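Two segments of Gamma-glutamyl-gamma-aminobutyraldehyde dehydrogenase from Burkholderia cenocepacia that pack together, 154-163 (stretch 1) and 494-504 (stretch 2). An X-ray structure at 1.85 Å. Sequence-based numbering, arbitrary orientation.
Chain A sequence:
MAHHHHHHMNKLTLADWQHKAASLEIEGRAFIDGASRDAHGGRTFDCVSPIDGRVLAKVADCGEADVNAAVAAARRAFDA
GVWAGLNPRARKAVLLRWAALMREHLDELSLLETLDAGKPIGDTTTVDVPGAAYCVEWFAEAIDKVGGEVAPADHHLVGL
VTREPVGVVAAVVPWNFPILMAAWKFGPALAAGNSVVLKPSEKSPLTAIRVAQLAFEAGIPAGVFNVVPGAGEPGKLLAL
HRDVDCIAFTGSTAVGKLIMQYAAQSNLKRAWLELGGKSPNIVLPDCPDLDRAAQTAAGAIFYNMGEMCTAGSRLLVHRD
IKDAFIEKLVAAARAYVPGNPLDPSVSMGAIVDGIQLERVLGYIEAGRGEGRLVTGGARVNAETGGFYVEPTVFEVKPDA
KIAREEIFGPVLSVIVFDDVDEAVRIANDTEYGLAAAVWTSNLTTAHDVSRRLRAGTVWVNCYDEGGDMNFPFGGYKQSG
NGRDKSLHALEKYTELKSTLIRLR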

# COMPACT_ATOMS: atom_id res chain seq x y z
N ASP A 154 6.19 -6.00 -17.94
CA ASP A 154 6.45 -5.69 -19.30
C ASP A 154 5.11 -5.43 -20.02
O ASP A 154 4.06 -5.99 -19.67
CB ASP A 154 7.22 -6.86 -19.93
CG ASP A 154 8.69 -6.93 -19.48
OD1 ASP A 154 9.30 -5.95 -18.97
OD2 ASP A 154 9.29 -7.99 -19.76
N HIS A 155 5.15 -4.54 -21.00
CA HIS A 155 3.89 -4.00 -21.56
C HIS A 155 3.08 -4.97 -22.40
O HIS A 155 1.88 -4.75 -22.61
CB HIS A 155 4.19 -2.75 -22.38
CG HIS A 155 4.66 -1.60 -21.56
ND1 HIS A 155 5.27 -0.51 -22.11
CD2 HIS A 155 4.64 -1.39 -20.22
CE1 HIS A 155 5.59 0.35 -21.16
NE2 HIS A 155 5.25 -0.18 -20.00
N HIS A 156 3.70 -6.04 -22.90
CA HIS A 156 2.94 -7.10 -23.57
C HIS A 156 2.12 -7.94 -22.58
O HIS A 156 1.35 -8.82 -22.99
CB HIS A 156 3.84 -8.01 -24.42
CG HIS A 156 4.75 -8.89 -23.61
ND1 HIS A 156 5.83 -8.39 -22.90
CD2 HIS A 156 4.76 -10.23 -23.42
CE1 HIS A 156 6.44 -9.38 -22.28
NE2 HIS A 156 5.81 -10.51 -22.58
N LEU A 157 2.29 -7.69 -21.28
CA LEU A 157 1.50 -8.37 -20.29
C LEU A 157 0.54 -7.42 -19.57
O LEU A 157 0.81 -6.21 -19.40
CB LEU A 157 2.34 -9.07 -19.23
CG LEU A 157 3.44 -10.06 -19.61
CD1 LEU A 157 4.07 -10.55 -18.31
CD2 LEU A 157 2.81 -11.22 -20.37
N VAL A 158 -0.57 -7.99 -19.15
CA VAL A 158 -1.40 -7.43 -18.09
C VAL A 158 -1.15 -8.36 -16.91
O VAL A 158 -1.55 -9.53 -16.94
CB VAL A 158 -2.89 -7.34 -18.44
CG1 VAL A 158 -3.65 -6.76 -17.27
CG2 VAL A 158 -3.12 -6.44 -19.64
N GLY A 159 -0.45 -7.85 -15.89
CA GLY A 159 -0.06 -8.66 -14.74
C GLY A 159 -0.86 -8.28 -13.51
O GLY A 159 -0.74 -7.17 -13.09
N LEU A 160 -1.55 -9.23 -12.90
CA LEU A 160 -2.44 -8.98 -11.75
C LEU A 160 -2.02 -9.87 -10.59
O LEU A 160 -1.61 -11.03 -10.76
CB LEU A 160 -3.91 -9.32 -12.12
CG LEU A 160 -4.56 -8.79 -13.42
CD1 LEU A 160 -6.04 -9.21 -13.51
CD2 LEU A 160 -4.41 -7.30 -13.56
N VAL A 161 -2.07 -9.33 -9.40
CA VAL A 161 -1.82 -10.12 -8.23
C VAL A 161 -3.02 -9.94 -7.31
O VAL A 161 -3.30 -8.82 -6.84
CB VAL A 161 -0.55 -9.68 -7.53
CG1 VAL A 161 -0.31 -10.53 -6.30
CG2 VAL A 161 0.61 -9.73 -8.50
N THR A 162 -3.76 -11.03 -7.12
CA THR A 162 -5.01 -10.99 -6.33
C THR A 162 -4.94 -11.95 -5.14
O THR A 162 -4.00 -12.74 -5.02
CB THR A 162 -6.22 -11.29 -7.26
OG1 THR A 162 -6.03 -12.54 -7.93
CG2 THR A 162 -6.26 -10.24 -8.36
N ARG A 163 -5.91 -11.82 -4.26
CA ARG A 163 -6.08 -12.73 -3.13
C ARG A 163 -7.39 -13.47 -3.29
O ARG A 163 -8.39 -12.85 -3.62
CB ARG A 163 -6.02 -11.96 -1.82
CG ARG A 163 -4.58 -11.73 -1.33
CD ARG A 163 -4.52 -11.06 0.04
NE ARG A 163 -3.11 -10.90 0.42
CZ ARG A 163 -2.31 -11.88 0.84
NH1 ARG A 163 -2.75 -13.11 1.03
NH2 ARG A 163 -1.05 -11.61 1.09
N THR A 494 -6.34 -16.54 2.97
CA THR A 494 -6.31 -16.31 1.53
C THR A 494 -5.03 -16.87 0.91
O THR A 494 -4.04 -17.09 1.62
CB THR A 494 -6.40 -14.80 1.16
OG1 THR A 494 -5.32 -14.09 1.77
CG2 THR A 494 -7.66 -14.19 1.70
N GLU A 495 -5.06 -17.07 -0.40
CA GLU A 495 -3.88 -17.32 -1.21
C GLU A 495 -3.69 -16.17 -2.19
O GLU A 495 -4.65 -15.58 -2.69
CB GLU A 495 -4.03 -18.59 -2.02
CG GLU A 495 -4.32 -19.82 -1.18
CD GLU A 495 -3.08 -20.40 -0.54
OE1 GLU A 495 -3.26 -21.40 0.21
OE2 GLU A 495 -1.92 -19.90 -0.77
N LEU A 496 -2.42 -15.91 -2.47
CA LEU A 496 -2.03 -15.07 -3.58
C LEU A 496 -2.04 -15.82 -4.88
O LEU A 496 -1.63 -17.01 -4.98
CB LEU A 496 -0.61 -14.47 -3.38
CG LEU A 496 -0.50 -13.46 -2.21
CD1 LEU A 496 0.91 -13.40 -1.63
CD2 LEU A 496 -0.87 -12.08 -2.68
N LYS A 497 -2.44 -15.09 -5.89
CA LYS A 497 -2.40 -15.54 -7.26
C LYS A 497 -1.80 -14.44 -8.13
O LYS A 497 -2.26 -13.32 -8.07
CB LYS A 497 -3.82 -15.90 -7.75
CG LYS A 497 -3.85 -16.29 -9.25
CD LYS A 497 -5.28 -16.63 -9.69
CE LYS A 497 -5.78 -18.00 -9.21
NZ LYS A 497 -7.18 -18.18 -9.65
N SER A 498 -0.79 -14.80 -8.93
CA SER A 498 -0.27 -14.00 -10.01
C SER A 498 -0.94 -14.47 -11.32
O SER A 498 -0.86 -15.65 -11.67
CB SER A 498 1.25 -14.17 -10.08
OG SER A 498 1.90 -13.54 -8.96
N THR A 499 -1.64 -13.56 -12.01
CA THR A 499 -2.19 -13.81 -13.33
C THR A 499 -1.40 -13.00 -14.37
O THR A 499 -1.39 -11.77 -14.32
CB THR A 499 -3.68 -13.46 -13.39
OG1 THR A 499 -4.39 -14.16 -12.35
CG2 THR A 499 -4.25 -13.87 -14.73
N LEU A 500 -0.68 -13.68 -15.29
CA LEU A 500 0.03 -12.99 -16.35
C LEU A 500 -0.73 -13.17 -17.66
O LEU A 500 -0.80 -14.28 -18.18
CB LEU A 500 1.45 -13.54 -16.48
CG LEU A 500 2.49 -13.35 -15.33
CD1 LEU A 500 2.12 -14.21 -14.13
CD2 LEU A 500 3.89 -13.69 -15.80
N ILE A 501 -1.28 -12.07 -18.18
CA ILE A 501 -2.13 -12.13 -19.34
C ILE A 501 -1.33 -11.62 -20.51
O ILE A 501 -1.06 -10.42 -20.57
CB ILE A 501 -3.42 -11.28 -19.16
CG1 ILE A 501 -4.21 -11.70 -17.93
CG2 ILE A 501 -4.25 -11.31 -20.45
CD1 ILE A 501 -5.45 -10.87 -17.62
N ARG A 502 -0.95 -12.49 -21.44
CA ARG A 502 -0.15 -12.05 -22.57
C ARG A 502 -0.99 -11.62 -23.76
O ARG A 502 -1.75 -12.41 -24.32
CB ARG A 502 0.84 -13.12 -22.96
CG ARG A 502 1.78 -12.70 -24.07
CD ARG A 502 2.93 -13.64 -24.23
NE ARG A 502 3.66 -13.26 -25.43
CZ ARG A 502 4.72 -13.89 -25.90
NH1 ARG A 502 5.25 -14.91 -25.23
NH2 ARG A 502 5.24 -13.49 -27.05
N LEU A 503 -0.86 -10.36 -24.12
CA LEU A 503 -1.68 -9.74 -25.15
C LEU A 503 -1.14 -9.97 -26.56
O LEU A 503 -1.88 -9.89 -27.52
CB LEU A 503 -1.74 -8.23 -24.89
CG LEU A 503 -2.22 -7.72 -23.52
CD1 LEU A 503 -2.21 -6.19 -23.51
CD2 LEU A 503 -3.61 -8.26 -23.23
N ARG A 504 0.16 -10.24 -26.65
CA ARG A 504 0.82 -10.48 -27.92
C ARG A 504 2.21 -11.07 -27.63
O ARG A 504 2.77 -10.88 -26.53
CB ARG A 504 1.01 -9.15 -28.67
CG ARG A 504 1.83 -8.15 -27.88
CD ARG A 504 1.90 -6.78 -28.53
NE ARG A 504 1.86 -5.80 -27.45
CZ ARG A 504 0.75 -5.23 -26.99
NH1 ARG A 504 -0.44 -5.47 -27.54
NH2 ARG A 504 0.84 -4.39 -25.98
OXT ARG A 504 2.79 -11.71 -28.50
O HOH W 1 -4.23 -12.58 -10.12
O HOH W 2 -1.65 -15.81 1.78

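Residues 157-163 and 494-502 form neighbouring antiparallel strands, their N-to-C directions 167° apart and their axes approaching to 4.6 Å. Some 331 residues or more separate the touching partners in sequence, so the C-terminal end of the chain is stitched onto a strand laid down far earlier. V158, L160 and T162 face I501, T499 and K497 as hydrogen-bonded pairs, each closing a ring of two backbone bonds: V158 N to I501 O is 2.9 Å and I501 N to V158 O 2.8 Å; L160 N to T499 O is 2.9 Å and T499 N to L160 O 2.8 Å; T162 N to K497 O is 2.9 Å and K497 N to T162 O 3.0 Å. Between and just beyond these rings lie the non-hydrogen-bonded pairs, where the CA atoms draw closer and a CA-H can point at a carbonyl, as V161 CA does at K497 O (3.2 Å). A type I turn from D154 to L157, closed by L157 N to D154 O at 2.9 Å, leads into the first strand, and L503 N adds one more rung to H156 O (2.9 Å).

Alternation sends side chains to two faces. On the face carrying V158, L160, T499 and I501, the beta-branched V158, T499 and I501 suit an extended backbone, and paired side chains pack side by side over the strands: V158 CB lies 4.0 Å from I501 CB, and V158 CG2 reaches L503 CD1, also at 4.0 Å. Farther along, this face turns polar. One water bonds to T162 OG1 (2.8 Å) and T499 OG1 (2.7 Å) and donates to K497 O (2.9 Å), linking two hydroxyls and a carbonyl across the strands.

The other face carries L157, V161, L496 and L500. L157 CD1 meets L500 CD2 at 4.0 Å, and V161 CG1 meets L496 CD2 at 4.0 Å. G159, opposite L500, brings no side chain to this surface.

At one end, R163 combines both kinds of chemistry. Its long side chain lays one guanidinium face against L496 CD2, while NH1, at the edge, donates to T494 OG1 (2.8 Å). A second water accepts from R163 NH1 (3.0 Å) and donates to T494 O (2.7 Å), reinforcing that link.

At the other end, the fully extended R502 holds the C-terminus: its NE donates to R504 O (2.8 Å), and its NH2 makes a weak, salt-bridging bond to R504 OXT (3.4 Å). H156 packs beside this pair, with R502 NE 3.8 Å from H156 CD2, near the plane of the imidazole at its edge.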